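Putative acetamidase/formamidase (Yersinia enterocolitica subsp. palearctica serotype O:3, PDB 5UBU) probably hydrolyses carbon-nitrogen bonds, other than peptide bonds, in linear amides, and carries a pair of bound sodium ions. Local coordinates at residues B[169-175]-B[216-222]; B[33-38]-B[83-89]. One frame throughout, in Å; residues are numbered along the deposited sequence.

Contact 1 of 2, residues B[169-175]-B[216-222]; sequences HIGTLSV and LFIGDAH. With NA (sodium ion), chain G; NA (sodium ion), chain H.
Two antiparallel neighbours in a mixed sheet, 169-175 and 216-222, pair from His169 and His222 to Ser174 and Phe217, deep in the chain beside the two sodium ions. The axes of strands 172-175 and 216-222 approach to 4.6 Å and their directions differ by 173°. Ser174 and Phe217 exchange backbone hydrogen bonds, as do His169 and His222; between them the chain turns a corner at Gly171, whose N donates to Asp220 O (2.8 Å). At the histidine end, His222 CB sits over one face of the His169 ring, 3.7 Å from its centroid. His169 NE2 lies 2.9 Å from His222 ND1 and is hydrogen-bonded to Gln225. His222 points its other ring nitrogen, NE2, at one sodium ion (2.3 Å), which Glu236 and both carboxylate oxygens of Asp220 also bind. Asp220 CG stands anti to the backbone N (chi1 -175°), which swings the carboxylate out to the metals: OD2 bridges to the second sodium ion at 2.2 Å, together with Asn193 and Asp195. On the apolar face, Ile170 CG2 meets Ile218 CG1 at 3.9 Å, the two side chains crossing at about a right angle, and Leu173 CD1 touches Leu216 CD1. Strands 101-111 and 239-248 pack against Ile170 and Leu216 on this face, while strand 87-93 pairs with 214-222 and strand 191-193 with 169-175.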
loop_
_atom_site.group_PDB
_atom_site.type_symbol
_atom_site.label_atom_id
_atom_site.label_comp_id
_atom_site.label_asym_id
_atom_site.label_seq_id
_atom_site.Cartn_x
_atom_site.Cartn_y
_atom_site.Cartn_z
ATOM N N HIS B 169 4.959 -12.760 -25.647
ATOM C CA HIS B 169 5.822 -11.728 -25.076
ATOM C C HIS B 169 6.715 -12.357 -24.026
ATOM O O HIS B 169 6.422 -13.437 -23.506
ATOM C CB HIS B 169 5.018 -10.595 -24.447
ATOM C CG HIS B 169 4.176 -11.022 -23.291
ATOM N ND1 HIS B 169 2.911 -11.545 -23.455
ATOM C CD2 HIS B 169 4.406 -10.999 -21.956
ATOM C CE1 HIS B 169 2.401 -11.838 -22.275
ATOM N NE2 HIS B 169 3.285 -11.513 -21.345
ATOM N N ILE B 170 7.804 -11.666 -23.721
ATOM C CA ILE B 170 8.771 -12.113 -22.733
ATOM C C ILE B 170 8.411 -11.573 -21.355
ATOM O O ILE B 170 8.208 -10.380 -21.173
ATOM C CB ILE B 170 10.195 -11.671 -23.138
ATOM C CG1 ILE B 170 10.641 -12.406 -24.414
ATOM C CG2 ILE B 170 11.195 -11.924 -22.017
ATOM C CD1 ILE B 170 10.793 -13.908 -24.260
ATOM N N GLY B 171 8.337 -12.475 -20.389
ATOM C CA GLY B 171 8.012 -12.121 -19.017
ATOM C C GLY B 171 9.223 -11.613 -18.263
ATOM O O GLY B 171 9.109 -10.664 -17.497
ATOM N N THR B 172 10.373 -12.252 -18.471
ATOM C CA THR B 172 11.619 -11.862 -17.802
ATOM C C THR B 172 12.711 -11.446 -18.784
ATOM O O THR B 172 13.271 -12.279 -19.480
ATOM C CB THR B 172 12.202 -12.998 -16.923
ATOM O OG1 THR B 172 12.507 -14.137 -17.738
ATOM C CG2 THR B 172 11.228 -13.404 -15.820
ATOM N N LEU B 173 12.992 -10.152 -18.831
ATOM C CA LEU B 173 14.034 -9.595 -19.686
ATOM C C LEU B 173 14.833 -8.678 -18.766
ATOM O O LEU B 173 14.282 -7.752 -18.182
ATOM C CB LEU B 173 13.437 -8.821 -20.862
ATOM C CG LEU B 173 14.451 -8.277 -21.877
ATOM C CD1 LEU B 173 15.249 -9.419 -22.509
ATOM C CD2 LEU B 173 13.770 -7.440 -22.953
ATOM N N SER B 174 16.130 -8.925 -18.627
ATOM C CA SER B 174 16.922 -8.112 -17.709
ATOM C C SER B 174 18.414 -8.077 -17.958
ATOM O O SER B 174 18.945 -8.811 -18.782
ATOM C CB SER B 174 16.696 -8.647 -16.289
ATOM O OG SER B 174 17.050 -10.009 -16.203
ATOM N N VAL B 175 19.067 -7.179 -17.227
ATOM C CA VAL B 175 20.517 -7.039 -17.245
ATOM C C VAL B 175 20.970 -7.140 -15.789
ATOM O O VAL B 175 20.176 -6.923 -14.875
ATOM C CB VAL B 175 20.998 -5.744 -17.919
ATOM C CG1 VAL B 175 20.749 -5.812 -19.411
ATOM C CG2 VAL B 175 20.336 -4.519 -17.313
ATOM N N LEU B 216 22.995 -9.698 -20.234
ATOM C CA LEU B 216 21.586 -9.809 -20.600
ATOM C C LEU B 216 21.029 -11.196 -20.295
ATOM O O LEU B 216 21.632 -12.206 -20.652
ATOM C CB LEU B 216 21.402 -9.519 -22.095
ATOM C CG LEU B 216 19.987 -9.630 -22.690
ATOM C CD1 LEU B 216 19.026 -8.650 -22.034
ATOM C CD2 LEU B 216 20.063 -9.399 -24.197
ATOM N N PHE B 217 19.873 -11.218 -19.638
ATOM C CA PHE B 217 19.172 -12.451 -19.298
ATOM C C PHE B 217 17.783 -12.404 -19.920
ATOM O O PHE B 217 17.153 -11.341 -19.975
ATOM C CB PHE B 217 19.021 -12.605 -17.786
ATOM C CG PHE B 217 20.309 -12.803 -17.052
ATOM C CD1 PHE B 217 21.060 -11.720 -16.637
ATOM C CD2 PHE B 217 20.744 -14.089 -16.736
ATOM C CE1 PHE B 217 22.240 -11.908 -15.929
ATOM C CE2 PHE B 217 21.919 -14.290 -16.035
ATOM C CZ PHE B 217 22.668 -13.198 -15.615
ATOM N N ILE B 218 17.300 -13.551 -20.376
ATOM C CA ILE B 218 15.971 -13.627 -20.998
ATOM C C ILE B 218 15.295 -14.944 -20.621
ATOM O O ILE B 218 15.962 -15.924 -20.288
ATOM C CB ILE B 218 16.071 -13.438 -22.538
ATOM C CG1 ILE B 218 14.692 -13.302 -23.175
ATOM C CG2 ILE B 218 16.868 -14.577 -23.185
ATOM C CD1 ILE B 218 14.739 -12.981 -24.654
ATOM N N GLY B 219 13.968 -14.954 -20.634
ATOM C CA GLY B 219 13.210 -16.170 -20.310
ATOM C C GLY B 219 11.750 -15.925 -20.044
ATOM O O GLY B 219 11.255 -14.829 -20.270
ATOM N N ASP B 220 11.064 -16.967 -19.579
ATOM C CA ASP B 220 9.642 -16.894 -19.226
ATOM C C ASP B 220 8.770 -16.334 -20.361
ATOM O O ASP B 220 8.178 -15.263 -20.249
ATOM C CB ASP B 220 9.490 -16.077 -17.927
ATOM C CG ASP B 220 8.054 -16.033 -17.396
ATOM O OD1 ASP B 220 7.251 -16.977 -17.593
ATOM O OD2 ASP B 220 7.755 -15.030 -16.734
ATOM N N ALA B 221 8.707 -17.070 -21.460
ATOM C CA ALA B 221 7.890 -16.664 -22.588
ATOM C C ALA B 221 6.416 -16.936 -22.267
ATOM O O ALA B 221 6.092 -17.941 -21.621
ATOM C CB ALA B 221 8.306 -17.425 -23.835
ATOM N N HIS B 222 5.537 -16.020 -22.683
ATOM C CA HIS B 222 4.093 -16.174 -22.484
ATOM C C HIS B 222 3.394 -16.168 -23.829
ATOM O O HIS B 222 3.706 -15.345 -24.673
ATOM C CB HIS B 222 3.468 -15.042 -21.664
ATOM C CG HIS B 222 3.955 -14.946 -20.261
ATOM N ND1 HIS B 222 4.072 -13.744 -19.606
ATOM C CD2 HIS B 222 4.399 -15.891 -19.402
ATOM C CE1 HIS B 222 4.517 -13.959 -18.380
ATOM N NE2 HIS B 222 4.734 -15.252 -18.234
HETATM NA NA NA G . 5.350 -16.606 -16.437
HETATM NA NA NA H . 6.665 -14.050 -15.064
HETATM O O HOH W 1 4.968 -14.539 -12.749
#

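Contact 2 of 2, residues B[33-38]-B[83-89]; sequences QKEFHY and FLNPQNG
Gln33, the last residue of helix 30-33, plugs its carboxamide into the backbone of Gly89, and a single antiparallel bridge joins His37 to Gln87 farther along. The amide of Gln33 is used on both ends. Its OE1 accepts from Gly89 N (2.8 Å, nearly straight at 168°) and from Asn88 ND2 (3.3 Å), both donors coming from the same face of the carboxamide plane. NE2 donates to Gly89 O at 2.9 Å, on a lone pair of that carbonyl, and to Glu35 O at 3.0 Å. Four bonds therefore fix the rotation of the group and tie the helix end, the turn after it and the strand together. With CG anti to the backbone N (chi1 -179°), CG lies over the centre of the Phe36 ring, and the bend at chi2 directs the carboxamide to Gly89.

His37 and Gln87 satisfy each other's backbone: His37 N donates to Gln87 O, and Gln87 N to His37 O (2.8 Å). The Gln87 side chain bends back, its NE2 donating to Asn85 O and also to Thr172. Ser184 serves two groups, its O taking Asn85 ND2 and its OG bonding to Leu84 O, while Tyr38 OH is held by Glu65.

Elsewhere much of the contact is apolar. Pro86 CA lies over one face of the Tyr38 ring, Pro86 CB touches Phe36 CB at 3.7 Å, and the edge of Phe83 is turned toward the Tyr38 face in an offset edge-to-face pair, centroids 6.0 Å apart. Ile179 of a second subunit packs on both Tyr38 and Phe83. The single bridge fastens a loop after a helix to the start of strand 87-93, and Gln33 OE1 and NE2 meet N and O of Gly89 much as a neighbouring strand would, with the Asn85 side chain about 4 Å from a bound sodium ion.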
loop_
_atom_site.group_PDB
_atom_site.type_symbol
_atom_site.label_atom_id
_atom_site.label_comp_id
_atom_site.label_asym_id
_atom_site.label_seq_id
_atom_site.Cartn_x
_atom_site.Cartn_y
_atom_site.Cartn_z
ATOM N N GLN B 33 23.675 -23.058 -23.347
ATOM C CA GLN B 33 23.317 -22.504 -22.044
ATOM C C GLN B 33 23.878 -23.323 -20.867
ATOM O O GLN B 33 24.317 -22.749 -19.875
ATOM C CB GLN B 33 21.788 -22.386 -21.925
ATOM C CG GLN B 33 21.289 -21.798 -20.609
ATOM C CD GLN B 33 21.748 -20.367 -20.382
ATOM O OE1 GLN B 33 21.762 -19.548 -21.308
ATOM N NE2 GLN B 33 22.079 -20.043 -19.133
ATOM N N LYS B 34 23.846 -24.649 -20.996
ATOM C CA LYS B 34 24.340 -25.609 -19.974
ATOM C C LYS B 34 23.462 -25.654 -18.721
ATOM O O LYS B 34 22.860 -26.695 -18.446
ATOM C CB LYS B 34 25.819 -25.392 -19.618
ATOM C CG LYS B 34 26.736 -25.595 -20.814
ATOM C CD LYS B 34 28.223 -25.587 -20.498
ATOM C CE LYS B 34 29.000 -25.767 -21.802
ATOM N NZ LYS B 34 30.486 -25.775 -21.643
ATOM N N GLU B 35 23.405 -24.546 -17.978
ATOM C CA GLU B 35 22.551 -24.478 -16.804
ATOM C C GLU B 35 21.794 -23.146 -16.811
ATOM O O GLU B 35 22.369 -22.070 -17.008
ATOM C CB GLU B 35 23.294 -24.716 -15.466
ATOM C CG GLU B 35 24.211 -23.626 -14.926
ATOM C CD GLU B 35 24.597 -23.882 -13.453
ATOM O OE1 GLU B 35 23.710 -24.320 -12.667
ATOM O OE2 GLU B 35 25.768 -23.616 -13.070
ATOM N N PHE B 36 20.477 -23.231 -16.642
ATOM C CA PHE B 36 19.625 -22.058 -16.598
ATOM C C PHE B 36 19.715 -21.478 -15.196
ATOM O O PHE B 36 19.921 -22.223 -14.236
ATOM C CB PHE B 36 18.202 -22.443 -16.965
ATOM C CG PHE B 36 18.035 -22.808 -18.409
ATOM C CD1 PHE B 36 18.486 -24.030 -18.883
ATOM C CD2 PHE B 36 17.429 -21.925 -19.297
ATOM C CE1 PHE B 36 18.355 -24.359 -20.219
ATOM C CE2 PHE B 36 17.283 -22.256 -20.631
ATOM C CZ PHE B 36 17.747 -23.474 -21.093
ATOM N N HIS B 37 19.565 -20.158 -15.067
ATOM C CA HIS B 37 19.690 -19.508 -13.753
ATOM C C HIS B 37 18.405 -18.985 -13.162
ATOM O O HIS B 37 17.508 -18.537 -13.883
ATOM C CB HIS B 37 20.703 -18.356 -13.803
ATOM C CG HIS B 37 22.038 -18.751 -14.354
ATOM N ND1 HIS B 37 22.438 -18.408 -15.628
ATOM C CD2 HIS B 37 23.045 -19.491 -13.825
ATOM C CE1 HIS B 37 23.646 -18.897 -15.851
ATOM N NE2 HIS B 37 24.035 -19.559 -14.775
ATOM N N TYR B 38 18.356 -19.037 -11.831
ATOM C CA TYR B 38 17.228 -18.554 -11.036
ATOM C C TYR B 38 17.571 -17.270 -10.263
ATOM O O TYR B 38 16.780 -16.812 -9.429
ATOM C CB TYR B 38 16.706 -19.666 -10.115
ATOM C CG TYR B 38 16.007 -20.753 -10.896
ATOM C CD1 TYR B 38 14.643 -20.654 -11.178
ATOM C CD2 TYR B 38 16.701 -21.864 -11.377
ATOM C CE1 TYR B 38 13.984 -21.636 -11.903
ATOM C CE2 TYR B 38 16.046 -22.852 -12.098
ATOM C CZ TYR B 38 14.684 -22.728 -12.360
ATOM O OH TYR B 38 14.015 -23.689 -13.079
ATOM N N PHE B 83 11.629 -20.368 -6.976
ATOM C CA PHE B 83 12.367 -20.917 -8.117
ATOM C C PHE B 83 11.505 -21.208 -9.347
ATOM O O PHE B 83 11.137 -22.348 -9.620
ATOM C CB PHE B 83 13.169 -22.164 -7.716
ATOM C CG PHE B 83 14.212 -21.903 -6.666
ATOM C CD1 PHE B 83 15.493 -21.521 -7.031
ATOM C CD2 PHE B 83 13.917 -22.047 -5.307
ATOM C CE1 PHE B 83 16.463 -21.283 -6.063
ATOM C CE2 PHE B 83 14.881 -21.813 -4.338
ATOM C CZ PHE B 83 16.156 -21.426 -4.716
ATOM N N LEU B 84 11.181 -20.133 -10.058
ATOM C CA LEU B 84 10.444 -20.173 -11.309
ATOM C C LEU B 84 11.224 -19.303 -12.288
ATOM O O LEU B 84 12.124 -18.554 -11.894
ATOM C CB LEU B 84 9.028 -19.613 -11.170
ATOM C CG LEU B 84 7.973 -20.373 -10.351
ATOM C CD1 LEU B 84 6.653 -19.613 -10.416
ATOM C CD2 LEU B 84 7.794 -21.802 -10.871
ATOM N N ASN B 85 10.878 -19.409 -13.563
ATOM C CA ASN B 85 11.502 -18.614 -14.617
ATOM C C ASN B 85 13.004 -18.894 -14.813
ATOM O O ASN B 85 13.842 -18.031 -14.554
ATOM C CB ASN B 85 11.268 -17.107 -14.374
ATOM C CG ASN B 85 9.805 -16.758 -14.174
ATOM O OD1 ASN B 85 8.905 -17.510 -14.559
ATOM N ND2 ASN B 85 9.560 -15.602 -13.567
ATOM N N PRO B 86 13.346 -20.115 -15.259
ATOM C CA PRO B 86 14.747 -20.424 -15.540
ATOM C C PRO B 86 15.243 -19.459 -16.618
ATOM O O PRO B 86 14.580 -19.299 -17.645
ATOM C CB PRO B 86 14.686 -21.856 -16.074
ATOM C CG PRO B 86 13.290 -22.021 -16.555
ATOM C CD PRO B 86 12.480 -21.263 -15.555
ATOM N N GLN B 87 16.394 -18.834 -16.381
ATOM C CA GLN B 87 16.930 -17.824 -17.302
ATOM C C GLN B 87 18.030 -18.237 -18.253
ATOM O O GLN B 87 18.931 -18.976 -17.876
ATOM C CB GLN B 87 17.501 -16.649 -16.478
ATOM C CG GLN B 87 16.473 -15.930 -15.624
ATOM C CD GLN B 87 15.429 -15.225 -16.460
ATOM O OE1 GLN B 87 15.752 -14.386 -17.317
ATOM N NE2 GLN B 87 14.164 -15.530 -16.190
ATOM N N ASN B 88 17.926 -17.755 -19.492
ATOM C CA ASN B 88 18.985 -17.917 -20.487
ATOM C C ASN B 88 19.916 -16.741 -20.216
ATOM O O ASN B 88 19.461 -15.676 -19.781
ATOM C CB ASN B 88 18.453 -17.852 -21.917
ATOM C CG ASN B 88 17.934 -19.176 -22.403
ATOM O OD1 ASN B 88 16.737 -19.395 -22.484
ATOM N ND2 ASN B 88 18.850 -20.093 -22.690
ATOM N N GLY B 89 21.205 -16.928 -20.457
ATOM C CA GLY B 89 22.184 -15.868 -20.215
ATOM C C GLY B 89 23.159 -16.291 -19.129
ATOM O O GLY B 89 23.077 -17.415 -18.626
#

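In the fold
The centres of contacts 1 and 2 lie 10 Å apart. Both reach one mixed sheet, in which strands 87-93 and 214-222 are antiparallel neighbours; contact 2 enters it through residues 87-89, whereas 33-38 is a helix end and loop. Contact 2 closes before contact 1 opens, so the chain builds them in series. They meet directly: Asn88 N probably hydrogen-bonds to Ile218 O (2.8 Å), and Asn85 OD1 packs near Asp220 CG. Residues 83-89 thus connect the loop 33-38, which lies near a second subunit, to the strand carrying the metal ligands. Contact 1 supplies Asp220 and His222 to the two sodium sites, and contact 2 packs Asn85 against Asp220.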